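Local coordinates for protein lipid II:glycine glycyltransferase (Staphylococcus aureus, PDB 6SNR) that probably adds the first glycine of the pentaglycine interpeptide bridge to lipid II, taking it from glycyl-tRNA, in staphylococcal cell-wall synthesis, at residues L309-S314 / H347-Y352; T150-N155 / K342-H347. One frame throughout, in Å; residues are numbered along the deposited sequence.

Overall arrangement
Both contacts lie in the domain built round the mixed sheet that holds strands 302-312, 315-323, 351-356 and 146-151. From the N terminus, strand 146-151 runs into loop 152-155. Contact 2 brings the segment 150-155 against the end of helix 332-347, closing 186 intervening residues that include the long helices 235-262 and 267-297. Contact 1 starts inside that closed span, at 309-314, and closes on 347-352, after 32 residues, so the two spans cross rather than nest. Strand 315-323, helix 332-347 and strand 351-356 form a beta-alpha-beta crossover. The contacts share His347, and Ile152 packs against Ala349 and Thr351, joining them beside the sheet.

Contact 1 (L309-S314 / H347-Y352); sequences LMFAGS and HGATTY
Phe311 and His347 form the aromatic part of this contact. His347 points its ring edge at the Phe311 face, with CD2 3.6 Å above the Phe311 plane and over the ring centre. The two planes meet at 54°. CG of His347 is anti to its backbone N (chi1 -166°), and CB already points toward the strand.

Apolar contacts lie beside this pair. Ala349 CB sits near the plane of the Phe311 ring, 4.1 Å from Phe311 CE2. Further along, Leu309 CD1 lies 3.7 Å from Tyr352 CE2, the two side chains crossing at about a right angle. Tyr352 OH bonds to Gln337 of helix 332-347.

The polar part centres on Ser314 O. Thr350 N donates to Ser314 O at 2.8 Å. Thr351 N reaches Ser314 O weakly at 3.4 Å. Ala349 CA makes a CA-H...O contact of 3.2 Å with Ser314 O. One water bridges Ser314 OG, Thr350 OG1 and Thr351 OG1.

Gly348, with positive phi, is the first residue to leave helical geometry, in a Schellman motif. One carbonyl and one water thus help hold the chain entering strand 351-356, together with backbone bonds to Ile152 and Ser316, while rings pack the helix end onto strand 302-312.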
ATOM      1  N   LEU A 309       4.106  -2.963  -2.662  1.00 17.05           N
ATOM      2  CA  LEU A 309       3.089  -2.128  -3.288  1.00 17.41           C
ATOM      3  C   LEU A 309       2.280  -3.026  -4.222  1.00 16.51           C
ATOM      4  O   LEU A 309       2.852  -3.712  -5.053  1.00 17.78           O
ATOM      5  CB  LEU A 309       3.734  -1.029  -4.130  1.00 18.85           C
ATOM      6  CG  LEU A 309       2.856  -0.046  -4.867  1.00 19.68           C
ATOM      7  CD1 LEU A 309       2.067   0.784  -3.874  1.00 18.43           C
ATOM      8  CD2 LEU A 309       3.665   0.837  -5.833  1.00 18.91           C
ATOM      9  N   MET A 310       0.962  -3.084  -4.012  1.00 16.82           N
ATOM     10  CA  MET A 310       0.069  -3.923  -4.844  1.00 17.58           C
ATOM     11  C   MET A 310      -0.819  -3.094  -5.698  1.00 15.91           C
ATOM     12  O   MET A 310      -1.036  -1.909  -5.430  1.00 15.35           O
ATOM     13  CB  MET A 310      -0.846  -4.789  -3.939  1.00 18.01           C
ATOM     14  CG  MET A 310      -0.191  -5.453  -2.776  1.00 22.12           C
ATOM     15  SD  MET A 310       1.286  -6.391  -3.150  1.00 25.23           S
ATOM     16  CE  MET A 310       2.464  -5.451  -2.285  1.00 33.13           C
ATOM     17  N   PHE A 311      -1.434  -3.685  -6.737  1.00 16.16           N
ATOM     18  CA  PHE A 311      -2.339  -2.969  -7.610  1.00 14.98           C
ATOM     19  C   PHE A 311      -3.564  -3.809  -7.974  1.00 15.34           C
ATOM     20  O   PHE A 311      -3.466  -5.051  -8.096  1.00 15.61           O
ATOM     21  CB  PHE A 311      -1.716  -2.638  -8.960  1.00 15.90           C
ATOM     22  CG  PHE A 311      -0.567  -1.655  -8.865  1.00 17.04           C
ATOM     23  CD1 PHE A 311       0.725  -2.087  -8.645  1.00 17.42           C
ATOM     24  CD2 PHE A 311      -0.830  -0.332  -8.981  1.00 18.80           C
ATOM     25  CE1 PHE A 311       1.787  -1.151  -8.550  1.00 19.80           C
ATOM     26  CE2 PHE A 311       0.191   0.597  -8.895  1.00 20.37           C
ATOM     27  CZ  PHE A 311       1.493   0.191  -8.668  1.00 20.22           C
ATOM     28  N   ALA A 312      -4.643  -3.107  -8.203  1.00 14.90           N
ATOM     29  CA  ALA A 312      -5.860  -3.651  -8.822  1.00 16.02           C
ATOM     30  C   ALA A 312      -6.481  -2.582  -9.667  1.00 15.75           C
ATOM     31  O   ALA A 312      -7.323  -1.819  -9.221  1.00 18.97           O
ATOM     32  CB  ALA A 312      -6.839  -4.194  -7.751  1.00 16.18           C
ATOM     33  N   GLY A 313      -6.025  -2.446 -10.928  1.00 17.67           N
ATOM     34  CA  GLY A 313      -6.523  -1.385 -11.750  1.00 18.79           C
ATOM     35  C   GLY A 313      -6.070  -0.029 -11.261  1.00 19.39           C
ATOM     36  O   GLY A 313      -4.862   0.154 -10.984  1.00 22.68           O
ATOM     37  N   SER A 314      -7.013   0.876 -11.145  1.00 21.29           N
ATOM     38  CA  SER A 314      -6.702   2.227 -10.676  1.00 22.37           C
ATOM     39  C   SER A 314      -6.437   2.292  -9.165  1.00 19.43           C
ATOM     40  O   SER A 314      -6.069   3.382  -8.646  1.00 20.57           O
ATOM     41  CB  SER A 314      -7.797   3.184 -11.076  1.00 26.10           C
ATOM     42  OG  SER A 314      -8.924   3.015 -10.283  1.00 30.19           O
ATOM     43  N   HIS A 347       1.895   3.938 -13.220  1.00 24.47           N
ATOM     44  CA  HIS A 347       1.356   2.625 -13.597  1.00 25.79           C
ATOM     45  C   HIS A 347      -0.144   2.681 -13.913  1.00 24.96           C
ATOM     46  O   HIS A 347      -0.685   1.711 -14.463  1.00 30.52           O
ATOM     47  CB  HIS A 347       1.696   1.609 -12.474  1.00 25.26           C
ATOM     48  CG  HIS A 347       1.508   0.159 -12.832  1.00 27.64           C
ATOM     49  ND1 HIS A 347       2.282  -0.497 -13.768  1.00 28.62           N
ATOM     50  CD2 HIS A 347       0.642  -0.767 -12.345  1.00 30.10           C
ATOM     51  CE1 HIS A 347       1.906  -1.764 -13.841  1.00 28.34           C
ATOM     52  NE2 HIS A 347       0.917  -1.953 -12.984  1.00 28.82           N
ATOM     53  N   GLY A 348      -0.823   3.782 -13.596  1.00 26.03           N
ATOM     54  CA  GLY A 348      -2.257   3.929 -13.860  1.00 24.55           C
ATOM     55  C   GLY A 348      -3.185   3.979 -12.675  1.00 25.03           C
ATOM     56  O   GLY A 348      -4.396   4.012 -12.839  1.00 25.64           O
ATOM     57  N   ALA A 349      -2.626   4.018 -11.466  1.00 22.42           N
ATOM     58  CA  ALA A 349      -3.425   4.128 -10.275  1.00 20.25           C
ATOM     59  C   ALA A 349      -3.796   5.571  -9.962  1.00 21.21           C
ATOM     60  O   ALA A 349      -3.002   6.513 -10.156  1.00 23.37           O
ATOM     61  CB  ALA A 349      -2.710   3.484  -9.106  1.00 20.74           C
ATOM     62  N   THR A 350      -4.972   5.777  -9.441  1.00 19.46           N
ATOM     63  CA  THR A 350      -5.410   7.111  -9.032  1.00 18.97           C
ATOM     64  C   THR A 350      -5.624   7.261  -7.537  1.00 18.13           C
ATOM     65  O   THR A 350      -5.850   8.403  -7.052  1.00 18.92           O
ATOM     66  CB  THR A 350      -6.706   7.526  -9.768  1.00 21.53           C
ATOM     67  OG1 THR A 350      -7.734   6.593  -9.424  1.00 23.71           O
ATOM     68  CG2 THR A 350      -6.483   7.539 -11.274  1.00 21.73           C
ATOM     69  N   THR A 351      -5.560   6.145  -6.786  1.00 18.37           N
ATOM     70  CA  THR A 351      -5.566   6.156  -5.332  1.00 18.18           C
ATOM     71  C   THR A 351      -4.453   5.271  -4.784  1.00 18.87           C
ATOM     72  O   THR A 351      -4.085   4.290  -5.395  1.00 17.83           O
ATOM     73  CB  THR A 351      -6.919   5.730  -4.707  1.00 19.51           C
ATOM     74  OG1 THR A 351      -7.327   4.480  -5.259  1.00 19.62           O
ATOM     75  CG2 THR A 351      -7.985   6.764  -4.992  1.00 19.27           C
ATOM     76  N   TYR A 352      -3.954   5.639  -3.622  1.00 19.37           N
ATOM     77  CA  TYR A 352      -2.856   4.967  -2.921  1.00 18.07           C
ATOM     78  C   TYR A 352      -3.339   4.734  -1.490  1.00 18.08           C
ATOM     79  O   TYR A 352      -3.562   5.660  -0.700  1.00 17.20           O
ATOM     80  CB  TYR A 352      -1.613   5.841  -2.974  1.00 16.96           C
ATOM     81  CG  TYR A 352      -0.361   5.302  -2.356  1.00 15.43           C
ATOM     82  CD1 TYR A 352      -0.065   5.491  -0.995  1.00 15.45           C
ATOM     83  CD2 TYR A 352       0.590   4.670  -3.133  1.00 15.76           C
ATOM     84  CE1 TYR A 352       1.108   5.020  -0.440  1.00 16.57           C
ATOM     85  CE2 TYR A 352       1.761   4.199  -2.594  1.00 17.37           C
ATOM     86  CZ  TYR A 352       2.032   4.387  -1.253  1.00 16.85           C
ATOM     87  OH  TYR A 352       3.196   3.925  -0.712  1.00 19.03           O
TER
HETATM   88  O   HOH W   1      -8.817   4.451  -7.572  1.00 29.47           O

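Contact 2 (T150-N155 / K342-H347); sequences TPIDKN and KYAREH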
ATOM      1  N   THR A 150      -4.731   8.225  -0.228  1.00 16.66           N
ATOM      2  CA  THR A 150      -4.158   9.410  -0.903  1.00 18.39           C
ATOM      3  C   THR A 150      -4.557   9.456  -2.373  1.00 18.69           C
ATOM      4  O   THR A 150      -4.270   8.549  -3.124  1.00 18.48           O
ATOM      5  CB  THR A 150      -2.614   9.417  -0.820  1.00 18.69           C
ATOM      6  OG1 THR A 150      -2.185   9.306   0.551  1.00 19.88           O
ATOM      7  CG2 THR A 150      -2.035  10.688  -1.486  1.00 20.23           C
ATOM      8  N   PRO A 151      -5.206  10.557  -2.815  1.00 20.24           N
ATOM      9  CA  PRO A 151      -5.412  10.760  -4.245  1.00 21.16           C
ATOM     10  C   PRO A 151      -4.062  11.031  -4.900  1.00 22.34           C
ATOM     11  O   PRO A 151      -3.284  11.937  -4.434  1.00 22.42           O
ATOM     12  CB  PRO A 151      -6.315  12.001  -4.320  1.00 22.46           C
ATOM     13  CG  PRO A 151      -6.818  12.219  -2.959  1.00 22.01           C
ATOM     14  CD  PRO A 151      -5.807  11.631  -2.011  1.00 21.04           C
ATOM     15  N   ILE A 152      -3.752  10.262  -5.942  1.00 20.76           N
ATOM     16  CA  ILE A 152      -2.455  10.374  -6.626  1.00 20.91           C
ATOM     17  C   ILE A 152      -2.522  10.735  -8.124  1.00 20.62           C
ATOM     18  O   ILE A 152      -1.516  10.641  -8.840  1.00 20.83           O
ATOM     19  CB  ILE A 152      -1.583   9.116  -6.436  1.00 19.89           C
ATOM     20  CG1 ILE A 152      -2.350   7.826  -6.798  1.00 18.29           C
ATOM     21  CG2 ILE A 152      -1.124   9.026  -4.987  1.00 20.29           C
ATOM     22  CD1 ILE A 152      -1.415   6.683  -7.109  1.00 16.21           C
ATOM     23  N   ASP A 153      -3.701  11.123  -8.580  1.00 22.58           N
ATOM     24  CA  ASP A 153      -3.871  11.576  -9.960  1.00 22.34           C
ATOM     25  C   ASP A 153      -3.557  13.065 -10.005  1.00 24.74           C
ATOM     26  O   ASP A 153      -4.400  13.926 -10.307  1.00 25.44           O
ATOM     27  CB  ASP A 153      -5.280  11.282 -10.496  1.00 24.70           C
ATOM     28  CG  ASP A 153      -6.379  11.892  -9.678  1.00 29.20           C
ATOM     29  OD1 ASP A 153      -6.265  12.075  -8.434  1.00 27.34           O
ATOM     30  OD2 ASP A 153      -7.428  12.175 -10.307  1.00 35.75           O
ATOM     31  N   LYS A 154      -2.304  13.325  -9.671  1.00 25.18           N
ATOM     32  CA  LYS A 154      -1.773  14.678  -9.440  1.00 24.79           C
ATOM     33  C   LYS A 154      -0.366  14.735  -9.955  1.00 25.46           C
ATOM     34  O   LYS A 154       0.320  13.727 -10.011  1.00 25.48           O
ATOM     35  CB  LYS A 154      -1.751  14.938  -7.926  1.00 28.26           C
ATOM     36  CG  LYS A 154      -3.114  15.179  -7.368  1.00 33.42           C
ATOM     37  CD  LYS A 154      -3.070  15.462  -5.893  1.00 30.77           C
ATOM     38  CE  LYS A 154      -4.426  15.887  -5.446  1.00 32.97           C
ATOM     39  NZ  LYS A 154      -4.486  15.996  -3.983  1.00 32.68           N
ATOM     40  N   ASN A 155       0.097  15.940 -10.314  1.00 24.51           N
ATOM     41  CA  ASN A 155       1.512  16.113 -10.613  1.00 24.78           C
ATOM     42  C   ASN A 155       2.368  16.069  -9.346  1.00 22.37           C
ATOM     43  O   ASN A 155       1.842  16.070  -8.225  1.00 24.02           O
ATOM     44  CB  ASN A 155       1.802  17.356 -11.497  1.00 26.99           C
ATOM     45  CG  ASN A 155       1.574  18.684 -10.788  1.00 29.96           C
ATOM     46  OD1 ASN A 155       1.831  18.837  -9.603  1.00 32.50           O
ATOM     47  ND2 ASN A 155       1.072  19.677 -11.548  1.00 33.58           N
ATOM     48  N   LYS A 342       4.468   8.081  -6.751  1.00 19.23           N
ATOM     49  CA  LYS A 342       4.725   8.478  -8.131  1.00 20.13           C
ATOM     50  C   LYS A 342       4.740   7.272  -9.083  1.00 20.10           C
ATOM     51  O   LYS A 342       4.144   7.368 -10.159  1.00 20.64           O
ATOM     52  CB  LYS A 342       6.023   9.314  -8.238  1.00 20.68           C
ATOM     53  CG  LYS A 342       5.884  10.692  -7.590  1.00 23.02           C
ATOM     54  CD  LYS A 342       7.179  11.502  -7.780  1.00 26.45           C
ATOM     55  CE  LYS A 342       8.419  10.691  -7.413  1.00 29.34           C
ATOM     56  NZ  LYS A 342       9.697  11.469  -7.502  1.00 29.52           N
ATOM     57  N   TYR A 343       5.365   6.157  -8.679  1.00 18.81           N
ATOM     58  CA  TYR A 343       5.408   4.935  -9.461  1.00 20.13           C
ATOM     59  C   TYR A 343       3.984   4.433  -9.682  1.00 19.82           C
ATOM     60  O   TYR A 343       3.621   4.027 -10.790  1.00 19.87           O
ATOM     61  CB  TYR A 343       6.212   3.821  -8.752  1.00 18.63           C
ATOM     62  CG  TYR A 343       6.208   2.522  -9.517  1.00 20.71           C
ATOM     63  CD1 TYR A 343       5.207   1.588  -9.357  1.00 20.87           C
ATOM     64  CD2 TYR A 343       7.193   2.244 -10.446  1.00 24.27           C
ATOM     65  CE1 TYR A 343       5.195   0.425 -10.089  1.00 21.32           C
ATOM     66  CE2 TYR A 343       7.193   1.083 -11.182  1.00 25.66           C
ATOM     67  CZ  TYR A 343       6.204   0.146 -10.973  1.00 24.84           C
ATOM     68  OH  TYR A 343       6.170  -1.025 -11.697  1.00 28.28           O
ATOM     69  N   ALA A 344       3.199   4.464  -8.632  1.00 20.43           N
ATOM     70  CA  ALA A 344       1.829   3.960  -8.702  1.00 19.92           C
ATOM     71  C   ALA A 344       1.032   4.800  -9.718  1.00 20.50           C
ATOM     72  O   ALA A 344       0.313   4.257 -10.573  1.00 22.79           O
ATOM     73  CB  ALA A 344       1.158   3.986  -7.322  1.00 20.65           C
ATOM     74  N   ARG A 345       1.141   6.131  -9.629  1.00 19.84           N
ATOM     75  CA  ARG A 345       0.464   7.035 -10.561  1.00 20.32           C
ATOM     76  C   ARG A 345       0.888   6.712 -12.009  1.00 21.99           C
ATOM     77  O   ARG A 345       0.036   6.621 -12.928  1.00 20.92           O
ATOM     78  CB  ARG A 345       0.836   8.501 -10.240  1.00 21.43           C
ATOM     79  CG  ARG A 345       0.268   9.522 -11.232  1.00 22.34           C
ATOM     80  CD  ARG A 345       0.876  10.928 -11.048  1.00 21.73           C
ATOM     81  NE  ARG A 345       2.300  10.893 -11.398  1.00 22.84           N
ATOM     82  CZ  ARG A 345       3.248  11.647 -10.835  1.00 23.20           C
ATOM     83  NH1 ARG A 345       2.957  12.555  -9.909  1.00 24.45           N
ATOM     84  NH2 ARG A 345       4.514  11.457 -11.192  1.00 25.28           N
ATOM     85  N   GLU A 346       2.180   6.513 -12.217  1.00 22.88           N
ATOM     86  CA  GLU A 346       2.692   6.238 -13.570  1.00 24.32           C
ATOM     87  C   GLU A 346       2.200   4.889 -14.120  1.00 26.49           C
ATOM     88  O   GLU A 346       2.106   4.716 -15.345  1.00 27.15           O
ATOM     89  CB  GLU A 346       4.233   6.359 -13.585  1.00 27.05           C
ATOM     90  CG  GLU A 346       4.720   7.806 -13.409  1.00 28.48           C
ATOM     91  CD  GLU A 346       4.015   8.785 -14.327  1.00 29.83           C
ATOM     92  OE1 GLU A 346       4.172   8.641 -15.560  1.00 32.09           O
ATOM     93  OE2 GLU A 346       3.280   9.672 -13.827  1.00 30.32           O
ATOM     94  N   HIS A 347       1.895   3.938 -13.220  1.00 24.47           N
ATOM     95  CA  HIS A 347       1.356   2.625 -13.597  1.00 25.79           C
ATOM     96  C   HIS A 347      -0.144   2.681 -13.913  1.00 24.96           C
ATOM     97  O   HIS A 347      -0.685   1.711 -14.463  1.00 30.52           O
ATOM     98  CB  HIS A 347       1.696   1.609 -12.474  1.00 25.26           C
ATOM     99  CG  HIS A 347       1.508   0.159 -12.832  1.00 27.64           C
ATOM    100  ND1 HIS A 347       2.282  -0.497 -13.768  1.00 28.62           N
ATOM    101  CD2 HIS A 347       0.642  -0.767 -12.345  1.00 30.10           C
ATOM    102  CE1 HIS A 347       1.906  -1.764 -13.841  1.00 28.34           C
ATOM    103  NE2 HIS A 347       0.917  -1.953 -12.984  1.00 28.82           N
TER
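Lys154 O takes a hydrogen bond from Arg345 NH1 at 2.9 Å, with an angle of 143° at the hydrogen. The oxygen lies at the edge of the guanidinium but 24° out of its plane. Arg345 CD also touches Lys154 O, at 3.0 Å. The Arg345 chain bends at chi3 (66°), which swings NE out of the line of the carbons before it.

The carbons of Arg345 pass close to a second carbonyl. Arg345 CG lies 3.2 Å from Ile152 O. The loop turns sharply here: Asp153 is the centre of an inverse gamma turn, with a weak bond from Lys154 N back to Ile152 O. The turn brings Ile152 O and Lys154 O to the same arginine side chain.

Glu346 holds the guanidinium at its edge. Glu346 OE2 accepts from Arg345 NE at 2.9 Å, in a salt bridge that uses the anti lone pair of the carboxylate. A weak bond from NH2 reaches the same oxygen. NH2 also forms a salt bridge with Asp156, in the helix that follows the loop. Asn155 is the N-cap of that helix, its OD1 bonded to Glu158 N.

Ile152 supplies the apolar part. Ile152 CD1 rests 3.7 Å from Ala344 CB. Ile152 CD1 is also 3.6 Å from Arg345 N, so it packs on the helix backbone as well. Ile152 also touches Leu159 of helix 156-162 and Tyr352 of the neighbouring strand.

One arginine therefore links the end of helix 332-347 to the start of helix 156-162. Two carboxylates and a carbonyl share its N-H groups. The two carboxylates probably balance its charge, and the bonds limit rotation of the guanidinium.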